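Side-chain contacts in peroxinectin A (PDB 6ERC), which oxidises phenolic donors and halides or thiocyanate with hydrogen peroxide, as a secreted haem enzyme of the animal peroxidase family from a social amoeba: residues 49-53 with 54-58; 385-389 with 390-394; 426-429 with 430-434. All coordinates share one frame; numbering follows the deposited sequence.

Contact 1: 49-53 with 54-58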
# COMPACT_ATOMS: atom_id res chain seq x y z
N ARG A 49 -9.65 -19.63 -1.09
CA ARG A 49 -10.70 -19.41 -0.10
C ARG A 49 -10.65 -20.45 1.01
O ARG A 49 -11.05 -20.17 2.14
CB ARG A 49 -12.07 -19.43 -0.78
CG ARG A 49 -13.26 -19.30 0.17
CD ARG A 49 -13.18 -18.08 1.07
NE ARG A 49 -14.35 -17.97 1.92
CZ ARG A 49 -14.48 -17.12 2.94
NH1 ARG A 49 -13.49 -16.29 3.25
NH2 ARG A 49 -15.59 -17.10 3.65
N ALA A 50 -10.17 -21.66 0.71
CA ALA A 50 -9.99 -22.66 1.76
C ALA A 50 -8.88 -22.25 2.71
O ALA A 50 -9.06 -22.25 3.93
CB ALA A 50 -9.71 -24.03 1.14
N ILE A 51 -7.71 -21.89 2.17
CA ILE A 51 -6.62 -21.41 3.01
C ILE A 51 -7.07 -20.22 3.83
O ILE A 51 -6.64 -20.04 4.98
CB ILE A 51 -5.39 -21.07 2.15
CG1 ILE A 51 -4.89 -22.29 1.37
CG2 ILE A 51 -4.27 -20.50 3.01
CD1 ILE A 51 -4.35 -23.42 2.24
N SER A 52 -7.93 -19.37 3.26
CA SER A 52 -8.44 -18.22 4.00
C SER A 52 -9.24 -18.67 5.22
O SER A 52 -9.03 -18.17 6.33
CB SER A 52 -9.30 -17.35 3.09
OG SER A 52 -9.84 -16.24 3.78
N ASN A 53 -10.16 -19.62 5.03
CA ASN A 53 -10.98 -20.08 6.14
C ASN A 53 -10.15 -20.82 7.18
O ASN A 53 -10.39 -20.69 8.39
CB ASN A 53 -12.10 -20.98 5.62
CG ASN A 53 -13.15 -20.21 4.85
OD1 ASN A 53 -13.54 -19.11 5.23
ND2 ASN A 53 -13.62 -20.79 3.75
N ILE A 54 -9.15 -21.59 6.74
CA ILE A 54 -8.40 -22.42 7.68
C ILE A 54 -7.45 -21.56 8.51
O ILE A 54 -7.38 -21.69 9.74
CB ILE A 54 -7.63 -23.53 6.93
CG1 ILE A 54 -8.62 -24.55 6.34
CG2 ILE A 54 -6.65 -24.24 7.85
CD1 ILE A 54 -8.01 -25.45 5.29
N ILE A 55 -6.70 -20.68 7.85
CA ILE A 55 -5.62 -19.94 8.50
C ILE A 55 -6.06 -18.54 8.93
O ILE A 55 -5.86 -18.15 10.08
CB ILE A 55 -4.39 -19.88 7.56
CG1 ILE A 55 -3.69 -21.24 7.55
CG2 ILE A 55 -3.43 -18.77 7.99
CD1 ILE A 55 -2.58 -21.36 6.54
N PHE A 56 -6.65 -17.77 8.02
CA PHE A 56 -6.84 -16.35 8.26
C PHE A 56 -8.06 -16.02 9.11
O PHE A 56 -8.20 -14.87 9.53
CB PHE A 56 -6.93 -15.61 6.92
CG PHE A 56 -5.62 -15.51 6.20
CD1 PHE A 56 -4.78 -14.42 6.40
CD2 PHE A 56 -5.21 -16.51 5.34
CE1 PHE A 56 -3.57 -14.33 5.75
CE2 PHE A 56 -3.99 -16.42 4.68
CZ PHE A 56 -3.18 -15.33 4.89
N ASP A 57 -8.94 -16.98 9.38
CA ASP A 57 -10.15 -16.68 10.13
C ASP A 57 -9.81 -16.07 11.48
O ASP A 57 -8.93 -16.55 12.20
CB ASP A 57 -10.98 -17.94 10.34
CG ASP A 57 -12.33 -17.65 10.98
OD1 ASP A 57 -13.08 -16.83 10.41
OD2 ASP A 57 -12.62 -18.23 12.05
N GLN A 58 -10.52 -14.99 11.82
CA GLN A 58 -10.31 -14.28 13.08
C GLN A 58 -11.66 -14.12 13.77
O GLN A 58 -12.64 -13.71 13.13
CB GLN A 58 -9.66 -12.92 12.84
CG GLN A 58 -9.17 -12.24 14.10
CD GLN A 58 -8.27 -11.06 13.80
OE1 GLN A 58 -7.86 -10.85 12.66
NE2 GLN A 58 -7.97 -10.27 14.82
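I51 and I55 lie side by side one turn apart, pointing the same way, with I51 CG2 4.0 Å from I55 CD1. The same I51 CG2 comes within 4.4 Å of F56 CE2. I51 CG2 gets there because it stands anti to the backbone N while CG1 is beside that N (chi1 -60°). I54 uses its other branch, setting CG1 3.4 Å from A50 O. The F56 ring brings CD2 to 3.8 Å from I51 O, which sits at the ring edge, and takes I55 CG2 over one face, toward its rim.

Beneath these side chains runs the C-terminal turn of helix 48-56, in the helix-rich animal haem peroxidase fold. I54 N bonds A50 O and I55 N bonds I51 O, each at 2.9 Å. F56 N still reaches S52 O, but with an N-H...O angle of only 127° the bond is weak, as the helix widens into a pi-type turn and gives way to loop.

Polar ends are held from outside. R365 hydrogen-bonds S52 OG and N53 OD1 and makes a salt bridge to D57 OD1, while S52 OG also meets D378. On the apolar side, helix 417-426 packs on I51, I54 and I55.

Contact 2: 385-389 with 390-394. With HEM (protoporphyrin IX containing Fe), chain F.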
# COMPACT_ATOMS: atom_id res chain seq x y z
N GLN A 385 -4.52 -15.70 -4.12
CA GLN A 385 -4.62 -15.76 -5.58
C GLN A 385 -3.48 -14.98 -6.23
O GLN A 385 -2.82 -15.48 -7.15
CB GLN A 385 -5.97 -15.20 -6.03
CG GLN A 385 -7.13 -16.08 -5.67
CD GLN A 385 -7.27 -17.28 -6.58
OE1 GLN A 385 -7.14 -18.42 -6.13
NE2 GLN A 385 -7.53 -17.03 -7.85
N ARG A 386 -3.25 -13.74 -5.78
CA ARG A 386 -2.25 -12.89 -6.41
C ARG A 386 -0.86 -13.51 -6.31
O ARG A 386 -0.09 -13.47 -7.27
CB ARG A 386 -2.27 -11.50 -5.76
CG ARG A 386 -1.54 -10.42 -6.55
CD ARG A 386 -2.28 -10.03 -7.82
NE ARG A 386 -3.65 -9.61 -7.57
CZ ARG A 386 -4.54 -9.33 -8.52
NH1 ARG A 386 -4.19 -9.41 -9.80
NH2 ARG A 386 -5.77 -8.95 -8.19
N ASN A 387 -0.53 -14.08 -5.15
CA ASN A 387 0.75 -14.77 -5.02
C ASN A 387 0.84 -15.95 -5.98
O ASN A 387 1.87 -16.17 -6.63
CB ASN A 387 0.95 -15.24 -3.58
CG ASN A 387 1.21 -14.09 -2.62
OD1 ASN A 387 2.35 -13.69 -2.40
ND2 ASN A 387 0.14 -13.56 -2.04
N ARG A 388 -0.24 -16.73 -6.08
CA ARG A 388 -0.27 -17.86 -7.00
C ARG A 388 -0.38 -17.39 -8.45
O ARG A 388 0.11 -18.07 -9.36
CB ARG A 388 -1.42 -18.79 -6.64
CG ARG A 388 -1.27 -19.43 -5.27
CD ARG A 388 -2.54 -20.11 -4.81
NE ARG A 388 -2.38 -20.73 -3.51
CZ ARG A 388 -3.28 -21.51 -2.92
NH1 ARG A 388 -4.43 -21.77 -3.53
NH2 ARG A 388 -3.04 -22.03 -1.73
N ASP A 389 -1.02 -16.24 -8.67
CA ASP A 389 -1.04 -15.63 -9.99
C ASP A 389 0.37 -15.23 -10.43
O ASP A 389 0.77 -15.48 -11.57
CB ASP A 389 -1.98 -14.42 -9.98
CG ASP A 389 -2.01 -13.68 -11.31
OD1 ASP A 389 -1.34 -14.11 -12.27
OD2 ASP A 389 -2.72 -12.66 -11.39
N HIS A 390 1.12 -14.60 -9.53
CA HIS A 390 2.47 -14.13 -9.85
C HIS A 390 3.51 -15.23 -9.78
O HIS A 390 4.65 -15.00 -10.20
CB HIS A 390 2.88 -13.00 -8.90
CG HIS A 390 2.06 -11.75 -9.05
ND1 HIS A 390 2.48 -10.53 -8.56
CD2 HIS A 390 0.85 -11.54 -9.62
CE1 HIS A 390 1.56 -9.62 -8.83
NE2 HIS A 390 0.57 -10.20 -9.47
N GLY A 391 3.17 -16.40 -9.27
CA GLY A 391 4.13 -17.49 -9.17
C GLY A 391 5.13 -17.30 -8.05
O GLY A 391 6.31 -17.64 -8.22
N ILE A 392 4.70 -16.76 -6.92
CA ILE A 392 5.61 -16.61 -5.78
C ILE A 392 6.05 -18.00 -5.31
O ILE A 392 5.19 -18.88 -5.09
CB ILE A 392 4.93 -15.83 -4.64
CG1 ILE A 392 4.59 -14.41 -5.08
CG2 ILE A 392 5.81 -15.81 -3.38
CD1 ILE A 392 5.79 -13.52 -5.38
N PRO A 393 7.35 -18.26 -5.15
CA PRO A 393 7.78 -19.60 -4.73
C PRO A 393 7.21 -19.97 -3.38
O PRO A 393 6.71 -19.11 -2.65
CB PRO A 393 9.31 -19.46 -4.67
CG PRO A 393 9.63 -18.36 -5.58
CD PRO A 393 8.49 -17.39 -5.47
N PRO A 394 7.26 -21.25 -3.01
CA PRO A 394 6.84 -21.65 -1.67
C PRO A 394 7.71 -21.04 -0.58
O PRO A 394 8.83 -20.58 -0.82
CB PRO A 394 6.97 -23.18 -1.70
CG PRO A 394 6.87 -23.54 -3.13
CD PRO A 394 7.50 -22.41 -3.88
CHA HEM F . -3.31 -4.42 -2.24
CHB HEM F . -7.29 -3.22 0.23
CHC HEM F . -4.52 -1.74 3.94
CHD HEM F . -0.56 -3.17 1.56
C1A HEM F . -4.62 -4.28 -1.86
C2A HEM F . -5.77 -4.75 -2.61
C3A HEM F . -6.87 -4.42 -1.93
C4A HEM F . -6.46 -3.73 -0.73
CMA HEM F . -8.33 -4.72 -2.34
CAA HEM F . -5.68 -5.51 -3.94
CBA HEM F . -6.15 -6.93 -3.67
CGA HEM F . -5.59 -7.86 -4.71
O1A HEM F . -4.34 -8.02 -4.77
O2A HEM F . -6.39 -8.47 -5.46
C1B HEM F . -6.88 -2.70 1.43
C2B HEM F . -7.76 -2.16 2.44
C3B HEM F . -7.00 -1.75 3.47
C4B HEM F . -5.61 -2.01 3.14
CMB HEM F . -9.29 -2.11 2.27
CAB HEM F . -7.42 -1.10 4.81
CBB HEM F . -8.70 -0.93 5.17
C1C HEM F . -3.21 -2.00 3.64
C2C HEM F . -2.05 -1.74 4.48
C3C HEM F . -0.95 -2.14 3.81
C4C HEM F . -1.39 -2.66 2.53
CMC HEM F . -2.19 -1.11 5.88
CAC HEM F . 0.56 -2.12 4.16
CBC HEM F . 1.10 -1.65 5.29
C1D HEM F . -0.96 -3.59 0.31
C2D HEM F . -0.08 -3.98 -0.77
C3D HEM F . -0.85 -4.33 -1.81
C4D HEM F . -2.23 -4.16 -1.43
CMD HEM F . 1.46 -4.01 -0.69
CAD HEM F . -0.39 -4.80 -3.20
CBD HEM F . -0.01 -3.53 -3.95
CGD HEM F . -0.33 -3.65 -5.42
O1D HEM F . -1.50 -3.38 -5.80
O2D HEM F . 0.57 -4.01 -6.23
NA HEM F . -5.08 -3.66 -0.72
NB HEM F . -5.58 -2.59 1.89
NC HEM F . -2.76 -2.57 2.46
ND HEM F . -2.26 -3.71 -0.13
FE HEM F . -3.89 -3.11 0.84
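R386 sets its CG over a face of the H390 ring, just where helix 379-390 ends in a Schellman motif. R386 CG makes the CH-pi contact, 4.0 Å from the ring centroid and 28° off its normal, and R386 CD comes 3.3 Å from H390 NE2, at a slant to the ring. The guanidinium does not stack: its plane is turned 72° from the ring. With CG anti to the backbone N (chi1 -165°), bends at both chi2 and chi3 carry the R386 head past the imidazole to the haem. There NH2 gives a nearly straight bond to HEM O2A, which lies at the guanidinium edge, 2.8 Å away, while NE reaches HEM O1A at 3.3 Å. This two-point grip probably fixes the rotation of the propionate, whose negative charge would be balanced by the arginine. A leucine here would probably leave both propionate oxygens without these donors and the carboxylate less firmly fixed in its rotation. R386 NH1 hydrogen-bonds T119; D389 lies only at long ion-pair range, out of the guanidinium plane, and is itself paired with R118. H390 ND1 is held by N294.

The backbone carries the helix end. H390 N bonds R386 O, and G391, whose phi is positive, turns the chain so that I392 N comes back to N387 O, an almost linear 2.9 Å bond. G391 N adds a weak bond to R388 O. This sharp turn brings I392 against N387, the two side chains crossing obliquely. N387 ND2 bonds N383 O, and OD1 is hydrogen-bonded by T299; N387 OD1 also packs 3.6 Å from I392 CG1.

Contact 3: 426-429 with 430-434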
# COMPACT_ATOMS: atom_id res chain seq x y z
N ALA A 426 -3.77 -26.75 6.97
CA ALA A 426 -3.81 -26.15 5.63
C ALA A 426 -2.83 -26.83 4.68
O ALA A 426 -3.15 -27.03 3.51
CB ALA A 426 -3.49 -24.65 5.72
N TYR A 427 -1.64 -27.18 5.16
CA TYR A 427 -0.61 -27.78 4.34
C TYR A 427 -0.16 -29.10 4.95
O TYR A 427 -0.18 -29.27 6.17
CB TYR A 427 0.60 -26.85 4.19
CG TYR A 427 0.24 -25.45 3.76
CD1 TYR A 427 0.09 -25.14 2.41
CD2 TYR A 427 0.06 -24.44 4.69
CE1 TYR A 427 -0.23 -23.87 2.01
CE2 TYR A 427 -0.26 -23.16 4.30
CZ TYR A 427 -0.41 -22.88 2.96
OH TYR A 427 -0.73 -21.60 2.56
N LYS A 428 0.25 -30.03 4.09
CA LYS A 428 0.76 -31.31 4.56
C LYS A 428 2.27 -31.28 4.78
O LYS A 428 2.79 -32.13 5.52
CB LYS A 428 0.40 -32.43 3.58
CG LYS A 428 1.09 -32.34 2.23
CD LYS A 428 0.44 -33.29 1.23
CE LYS A 428 1.20 -33.32 -0.10
NZ LYS A 428 2.52 -34.01 0.03
N SER A 429 2.97 -30.33 4.18
CA SER A 429 4.41 -30.18 4.36
C SER A 429 4.75 -28.71 4.53
O SER A 429 4.02 -27.83 4.05
CB SER A 429 5.19 -30.76 3.18
OG SER A 429 6.58 -30.52 3.32
N VAL A 430 5.86 -28.44 5.22
CA VAL A 430 6.33 -27.06 5.35
C VAL A 430 6.73 -26.52 3.98
O VAL A 430 6.52 -25.34 3.68
CB VAL A 430 7.50 -26.97 6.35
CG1 VAL A 430 7.03 -27.34 7.75
CG2 VAL A 430 8.67 -27.84 5.91
N ASP A 431 7.29 -27.37 3.13
CA ASP A 431 7.68 -26.96 1.79
C ASP A 431 6.48 -26.73 0.87
O ASP A 431 6.68 -26.39 -0.30
CB ASP A 431 8.61 -28.00 1.17
CG ASP A 431 9.96 -28.07 1.88
OD1 ASP A 431 10.69 -27.06 1.87
OD2 ASP A 431 10.28 -29.13 2.46
N ASP A 432 5.26 -26.91 1.36
CA ASP A 432 4.05 -26.57 0.63
C ASP A 432 3.43 -25.26 1.08
O ASP A 432 2.46 -24.81 0.48
CB ASP A 432 3.01 -27.69 0.77
CG ASP A 432 3.53 -29.04 0.32
OD1 ASP A 432 4.40 -29.08 -0.57
OD2 ASP A 432 3.06 -30.06 0.87
N ILE A 433 3.98 -24.64 2.13
CA ILE A 433 3.39 -23.42 2.67
C ILE A 433 3.55 -22.29 1.67
O ILE A 433 4.61 -22.11 1.07
CB ILE A 433 4.04 -23.07 4.02
CG1 ILE A 433 3.87 -24.22 5.02
CG2 ILE A 433 3.43 -21.80 4.59
CD1 ILE A 433 4.65 -24.04 6.31
N ASP A 434 2.48 -21.51 1.49
CA ASP A 434 2.57 -20.29 0.69
C ASP A 434 3.45 -19.27 1.40
O ASP A 434 3.31 -19.05 2.61
CB ASP A 434 1.17 -19.71 0.46
CG ASP A 434 0.44 -20.38 -0.69
OD1 ASP A 434 0.98 -20.36 -1.81
OD2 ASP A 434 -0.66 -20.91 -0.46
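Y427 presents one ring face to the backbone of I433, in the loop that joins helix 417-426 to helix 435-441 through a short 3-10 segment at 430-432. I433 CA sits almost over the ring centre, 3.6 Å from the centroid and 8° off the normal, a close CH-pi contact; I433 CG1 adds 3.8 Å to Y427 CD2. With CG beside the backbone N (chi1 -51°), the ring reaches across the loop to D434. Y427 OH donates to D434 OD2 at 3.1 Å on the anti side, the carboxylate steeply inclined to the ring, and accepts a weak bond from D434 N. D434 OD2 has a second partner in R388, so the tyrosine probably helps position this charged pair.

K428 passes slantwise across D432, its CG 3.3 Å from D432 OD2. Its ammonium NZ stays 4.1 Å from that oxygen, near enough for attraction but beyond a salt bridge.

S429 starts the 3-10 turn: its O accepts D432 N from above the carbonyl plane. Its OG, anti to the backbone N, forms an ST turn by accepting D431 N at 3.2 Å, while S429 CB lies 3.2 Å from D432 OD2.

Overall arrangement
Following the chain, contact 1 finishes helix 48-56, contact 2 ends helix 379-390 more than 300 residues later, and contact 3 folds the connection between helices 417-426 and 435-441. Each closes just a turn of its own; they come in series, and none nests in or crosses another. In space they meet. I55 CD1 of contact 1 packs 3.5 Å from A426 CB and also against Y427 of contact 3, and I51 touches Y427 OH with CG2 and R388 NH2 with CG1. R388 NH2 of contact 2 makes a 2.9 Å salt bridge to D434 OD2 of contact 3, and P394 rests on D431. The haem-bound helix is thus joined to both neighbours.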